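Local coordinates for protein enoyl-CoA hydratase/isomerase (Mycobacterium abscessus, PDB 3QXZ) that probably acts as an enoyl-CoA hydratase or isomerase of the crotonase family, working on the double bond of fatty acyl-CoA thioesters, at residues Met114-Glu128 against Leu179-Ala193. Residues are numbered along the deposited sequence; the frame is centred on the assembly and turned at random.
Sequences MTLALHADIRILAEE and LANRCLPAGKVLGAA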
loop_
_atom_site.group_PDB
_atom_site.type_symbol
_atom_site.label_atom_id
_atom_site.label_comp_id
_atom_site.label_asym_id
_atom_site.label_seq_id
_atom_site.Cartn_x
_atom_site.Cartn_y
_atom_site.Cartn_z
ATOM N N MET A 114 -9.882 9.820 14.447
ATOM C CA MET A 114 -9.207 9.451 13.218
ATOM C C MET A 114 -9.373 7.962 12.881
ATOM O O MET A 114 -9.622 7.617 11.717
ATOM C CB MET A 114 -7.726 9.821 13.275
ATOM C CG MET A 114 -6.920 9.362 12.045
ATOM S SD MET A 114 -7.526 9.944 10.431
ATOM C CE MET A 114 -7.053 11.650 10.608
ATOM N N THR A 115 -9.235 7.073 13.869
ATOM C CA THR A 115 -9.293 5.638 13.515
ATOM C C THR A 115 -10.678 5.226 13.008
ATOM O O THR A 115 -10.751 4.401 12.105
ATOM C CB THR A 115 -8.786 4.720 14.633
ATOM O OG1 THR A 115 -9.685 4.830 15.739
ATOM C CG2 THR A 115 -7.371 5.099 15.080
ATOM N N LEU A 116 -11.749 5.836 13.524
ATOM C CA LEU A 116 -13.078 5.614 12.932
ATOM C C LEU A 116 -13.199 6.204 11.528
ATOM O O LEU A 116 -13.892 5.632 10.672
ATOM C CB LEU A 116 -14.210 6.136 13.812
ATOM C CG LEU A 116 -14.375 5.303 15.060
ATOM C CD1 LEU A 116 -15.352 5.996 15.949
ATOM C CD2 LEU A 116 -14.811 3.861 14.786
ATOM N N ALA A 117 -12.562 7.339 11.272
ATOM C CA ALA A 117 -12.572 7.895 9.912
ATOM C C ALA A 117 -11.874 6.969 8.926
ATOM O O ALA A 117 -12.260 6.910 7.739
ATOM C CB ALA A 117 -11.940 9.274 9.895
ATOM N N LEU A 118 -10.880 6.221 9.418
ATOM C CA LEU A 118 -10.172 5.260 8.562
ATOM C C LEU A 118 -11.056 4.095 8.116
ATOM O O LEU A 118 -10.652 3.341 7.239
ATOM C CB LEU A 118 -8.912 4.727 9.237
ATOM C CG LEU A 118 -7.829 5.739 9.591
ATOM C CD1 LEU A 118 -6.661 4.985 10.240
ATOM C CD2 LEU A 118 -7.342 6.579 8.385
ATOM N N HIS A 119 -12.258 3.931 8.690
ATOM C CA HIS A 119 -13.148 2.858 8.219
ATOM C C HIS A 119 -13.817 3.223 6.905
ATOM O O HIS A 119 -14.306 2.327 6.207
ATOM C CB HIS A 119 -14.252 2.564 9.226
ATOM C CG HIS A 119 -13.776 1.958 10.501
ATOM N ND1 HIS A 119 -14.650 1.601 11.498
ATOM C CD2 HIS A 119 -12.536 1.643 10.937
ATOM C CE1 HIS A 119 -13.963 1.080 12.504
ATOM N NE2 HIS A 119 -12.682 1.101 12.193
ATOM N N ALA A 120 -13.907 4.517 6.589
ATOM C CA ALA A 120 -14.623 4.958 5.391
ATOM C C ALA A 120 -13.878 4.550 4.114
ATOM O O ALA A 120 -12.654 4.349 4.117
ATOM C CB ALA A 120 -14.836 6.481 5.407
ATOM N N ASP A 121 -14.618 4.420 3.017
ATOM C CA ASP A 121 -13.986 4.117 1.727
ATOM C C ASP A 121 -13.096 5.249 1.248
ATOM O O ASP A 121 -12.023 5.023 0.673
ATOM C CB ASP A 121 -15.074 3.842 0.694
ATOM C CG ASP A 121 -15.978 2.719 1.103
ATOM O OD1 ASP A 121 -15.445 1.628 1.422
ATOM O OD2 ASP A 121 -17.215 2.916 1.127
ATOM N N ILE A 122 -13.573 6.464 1.480
ATOM C CA ILE A 122 -13.004 7.675 0.889
ATOM C C ILE A 122 -12.960 8.738 1.989
ATOM O O ILE A 122 -13.901 8.854 2.787
ATOM C CB ILE A 122 -13.893 8.136 -0.286
ATOM C CG1 ILE A 122 -13.892 7.077 -1.410
ATOM C CG2 ILE A 122 -13.483 9.556 -0.802
ATOM C CD1 ILE A 122 -15.100 7.175 -2.407
ATOM N N ARG A 123 -11.860 9.486 2.056
ATOM C CA ARG A 123 -11.702 10.588 3.019
ATOM C C ARG A 123 -11.316 11.874 2.303
ATOM O O ARG A 123 -10.401 11.894 1.481
ATOM C CB ARG A 123 -10.619 10.264 4.061
ATOM C CG ARG A 123 -11.132 9.460 5.249
ATOM C CD ARG A 123 -10.003 8.826 6.096
ATOM N NE ARG A 123 -9.247 7.869 5.288
ATOM C CZ ARG A 123 -9.712 6.694 4.894
ATOM N NH1 ARG A 123 -10.901 6.240 5.303
ATOM N NH2 ARG A 123 -8.987 5.985 4.055
ATOM N N ILE A 124 -12.017 12.945 2.666
ATOM C CA ILE A 124 -11.637 14.294 2.249
ATOM C C ILE A 124 -11.338 15.040 3.538
ATOM O O ILE A 124 -12.196 15.081 4.443
ATOM C CB ILE A 124 -12.774 14.971 1.459
ATOM C CG1 ILE A 124 -13.101 14.153 0.194
ATOM C CG2 ILE A 124 -12.379 16.423 1.084
ATOM C CD1 ILE A 124 -14.317 14.720 -0.575
ATOM N N LEU A 125 -10.123 15.593 3.638
ATOM C CA LEU A 125 -9.664 16.253 4.878
ATOM C C LEU A 125 -9.502 17.761 4.737
ATOM O O LEU A 125 -9.073 18.264 3.700
ATOM C CB LEU A 125 -8.339 15.635 5.385
ATOM C CG LEU A 125 -8.426 14.447 6.346
ATOM C CD1 LEU A 125 -9.138 13.243 5.735
ATOM C CD2 LEU A 125 -7.007 14.034 6.797
ATOM N N ALA A 126 -9.816 18.448 5.824
ATOM C CA ALA A 126 -9.644 19.900 5.932
ATOM C C ALA A 126 -8.162 20.241 6.095
ATOM O O ALA A 126 -7.489 19.717 6.996
ATOM C CB ALA A 126 -10.418 20.407 7.126
ATOM N N GLU A 127 -7.676 21.181 5.277
ATOM C CA GLU A 127 -6.284 21.642 5.387
ATOM C C GLU A 127 -5.911 22.211 6.760
ATOM O O GLU A 127 -4.761 22.089 7.200
ATOM C CB GLU A 127 -5.969 22.643 4.263
ATOM C CG GLU A 127 -5.828 21.945 2.911
ATOM C CD GLU A 127 -5.969 22.891 1.721
ATOM O OE1 GLU A 127 -6.086 24.118 1.926
ATOM O OE2 GLU A 127 -5.965 22.397 0.573
ATOM N N GLU A 128 -6.885 22.805 7.435
ATOM C CA GLU A 128 -6.652 23.468 8.732
ATOM C C GLU A 128 -6.693 22.516 9.927
ATOM O O GLU A 128 -6.407 22.925 11.058
ATOM C CB GLU A 128 -7.665 24.605 8.940
ATOM C CG GLU A 128 -7.643 25.705 7.872
ATOM C CD GLU A 128 -8.602 25.456 6.707
ATOM O OE1 GLU A 128 -9.018 24.296 6.464
ATOM O OE2 GLU A 128 -8.947 26.437 6.010
ATOM N N LEU A 179 -3.485 8.109 2.766
ATOM C CA LEU A 179 -4.489 8.014 3.834
ATOM C C LEU A 179 -5.803 8.659 3.406
ATOM O O LEU A 179 -6.896 8.173 3.735
ATOM C CB LEU A 179 -3.943 8.671 5.111
ATOM C CG LEU A 179 -4.796 8.549 6.387
ATOM C CD1 LEU A 179 -3.913 8.561 7.631
ATOM C CD2 LEU A 179 -5.901 9.616 6.510
ATOM N N ALA A 180 -5.691 9.796 2.717
ATOM C CA ALA A 180 -6.835 10.607 2.299
ATOM C C ALA A 180 -6.839 10.758 0.798
ATOM O O ALA A 180 -5.791 10.710 0.140
ATOM C CB ALA A 180 -6.778 11.994 2.973
ATOM N N ASN A 181 -8.030 10.972 0.252
ATOM C CA ASN A 181 -8.211 11.128 -1.180
ATOM C C ASN A 181 -7.934 12.531 -1.664
ATOM O O ASN A 181 -7.468 12.727 -2.785
ATOM C CB ASN A 181 -9.626 10.681 -1.576
ATOM C CG ASN A 181 -9.868 9.241 -1.236
ATOM O OD1 ASN A 181 -10.045 8.875 -0.068
ATOM N ND2 ASN A 181 -9.839 8.397 -2.269
ATOM N N ARG A 182 -8.263 13.501 -0.829
ATOM C CA ARG A 182 -8.199 14.909 -1.207
ATOM C C ARG A 182 -8.124 15.748 0.053
ATOM O O ARG A 182 -8.637 15.349 1.114
ATOM C CB ARG A 182 -9.459 15.291 -2.018
ATOM C CG ARG A 182 -9.403 16.684 -2.673
ATOM C CD ARG A 182 -10.630 16.944 -3.511
ATOM N NE ARG A 182 -10.434 18.156 -4.303
ATOM C CZ ARG A 182 -11.391 18.753 -5.008
ATOM N NH1 ARG A 182 -12.623 18.252 -5.021
ATOM N NH2 ARG A 182 -11.112 19.861 -5.696
ATOM N N CYS A 183 -7.495 16.917 -0.068
ATOM C CA CYS A 183 -7.590 17.910 0.984
ATOM C C CYS A 183 -8.060 19.252 0.423
ATOM O O CYS A 183 -7.786 19.582 -0.739
ATOM C CB CYS A 183 -6.286 18.044 1.772
ATOM S SG CYS A 183 -4.892 18.572 0.843
ATOM N N LEU A 184 -8.827 19.953 1.239
ATOM C CA LEU A 184 -9.467 21.215 0.849
ATOM C C LEU A 184 -9.559 22.120 2.051
ATOM O O LEU A 184 -9.469 21.661 3.187
ATOM C CB LEU A 184 -10.894 20.957 0.340
ATOM C CG LEU A 184 -11.020 20.276 -1.015
ATOM C CD1 LEU A 184 -12.452 19.828 -1.241
ATOM C CD2 LEU A 184 -10.555 21.215 -2.136
ATOM N N PRO A 185 -9.779 23.423 1.815
ATOM C CA PRO A 185 -10.117 24.281 2.939
ATOM C C PRO A 185 -11.329 23.704 3.662
ATOM O O PRO A 185 -12.239 23.149 3.018
ATOM C CB PRO A 185 -10.476 25.611 2.267
ATOM C CG PRO A 185 -9.664 25.601 1.016
ATOM C CD PRO A 185 -9.720 24.166 0.541
ATOM N N ALA A 186 -11.338 23.812 4.983
ATOM C CA ALA A 186 -12.385 23.213 5.823
ATOM C C ALA A 186 -13.808 23.455 5.335
ATOM O O ALA A 186 -14.629 22.532 5.308
ATOM C CB ALA A 186 -12.249 23.688 7.257
ATOM N N GLY A 187 -14.095 24.697 4.960
ATOM C CA GLY A 187 -15.448 25.072 4.528
ATOM C C GLY A 187 -15.922 24.481 3.209
ATOM O O GLY A 187 -17.101 24.611 2.853
ATOM N N LYS A 188 -15.004 23.840 2.490
ATOM C CA LYS A 188 -15.273 23.230 1.191
ATOM C C LYS A 188 -15.392 21.694 1.293
ATOM O O LYS A 188 -15.865 21.040 0.368
ATOM C CB LYS A 188 -14.154 23.588 0.199
ATOM C CG LYS A 188 -14.023 25.099 -0.127
ATOM C CD LYS A 188 -15.251 25.614 -0.874
ATOM C CE LYS A 188 -15.173 27.116 -1.147
ATOM N NZ LYS A 188 -16.443 27.600 -1.769
ATOM N N VAL A 189 -14.995 21.129 2.425
ATOM C CA VAL A 189 -14.903 19.657 2.554
ATOM C C VAL A 189 -16.253 18.940 2.422
ATOM O O VAL A 189 -16.384 17.998 1.615
ATOM C CB VAL A 189 -14.227 19.277 3.890
ATOM C CG1 VAL A 189 -14.345 17.771 4.157
ATOM C CG2 VAL A 189 -12.739 19.678 3.879
ATOM N N LEU A 190 -17.255 19.371 3.187
ATOM C CA LEU A 190 -18.544 18.702 3.151
ATOM C C LEU A 190 -19.195 18.809 1.777
ATOM O O LEU A 190 -19.727 17.829 1.260
ATOM C CB LEU A 190 -19.475 19.222 4.256
ATOM C CG LEU A 190 -20.865 18.567 4.334
ATOM C CD1 LEU A 190 -20.825 17.022 4.439
ATOM C CD2 LEU A 190 -21.664 19.192 5.502
ATOM N N GLY A 191 -19.148 19.996 1.167
ATOM C CA GLY A 191 -19.708 20.186 -0.167
ATOM C C GLY A 191 -19.064 19.274 -1.199
ATOM O O GLY A 191 -19.749 18.740 -2.070
ATOM N N ALA A 192 -17.743 19.091 -1.115
ATOM C CA ALA A 192 -17.068 18.187 -2.047
ATOM C C ALA A 192 -17.515 16.740 -1.825
ATOM O O ALA A 192 -17.748 15.999 -2.779
ATOM C CB ALA A 192 -15.548 18.300 -1.923
ATOM N N ALA A 193 -17.643 16.339 -0.564
ATOM C CA ALA A 193 -18.105 14.992 -0.245
ATOM C C ALA A 193 -19.532 14.755 -0.776
ATOM O O ALA A 193 -19.837 13.694 -1.340
ATOM C CB ALA A 193 -18.024 14.745 1.255
#
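R123 holds the carbonyl of L179 side-on, its NE 2.8 Å and its NH2 3.0 Å from L179 O, which lies in the guanidinium plane. A bend at chi3 (-63°) turns the arginine back toward its own chain, where NH1 donates to A117 O and A120 O; four bonds thus fix the group between the turn at A117–A120 and the loop entering strand 182-184. Its backbone is gripped as well: R123 N donates to N181 OD1 at 2.9 Å, from above the plane of the amide, while N181 N returns a bond to R123 O. ND2 of the same asparagine hydrogen-bonds to E161 OE1 and A157 O, both of the second subunit, carrying the contact to the trimer interface. After N181 the strands 122-126 and 182-184 pair in parallel, L125 N to R182 O and L184 N to L125 O, and E127 N extends the ladder to L184 O. On one side of this sheet I124 reaches helix 186-203: CG2 lies 3.9 Å from V189 CG1, and CD1 abuts the helix backbone at A193 N, with the A192 and A193 methyls close by. On the other, L125 CD1 rests on A180 CB, beside helix 171-177. At the exposed end E128 OE1 accepts from A186 N (2.8 Å), using its syn side. Strand 182-184 thereby closes one edge of the chain's main sheet, with helices on both faces, as in the spiral core of the crotonase fold.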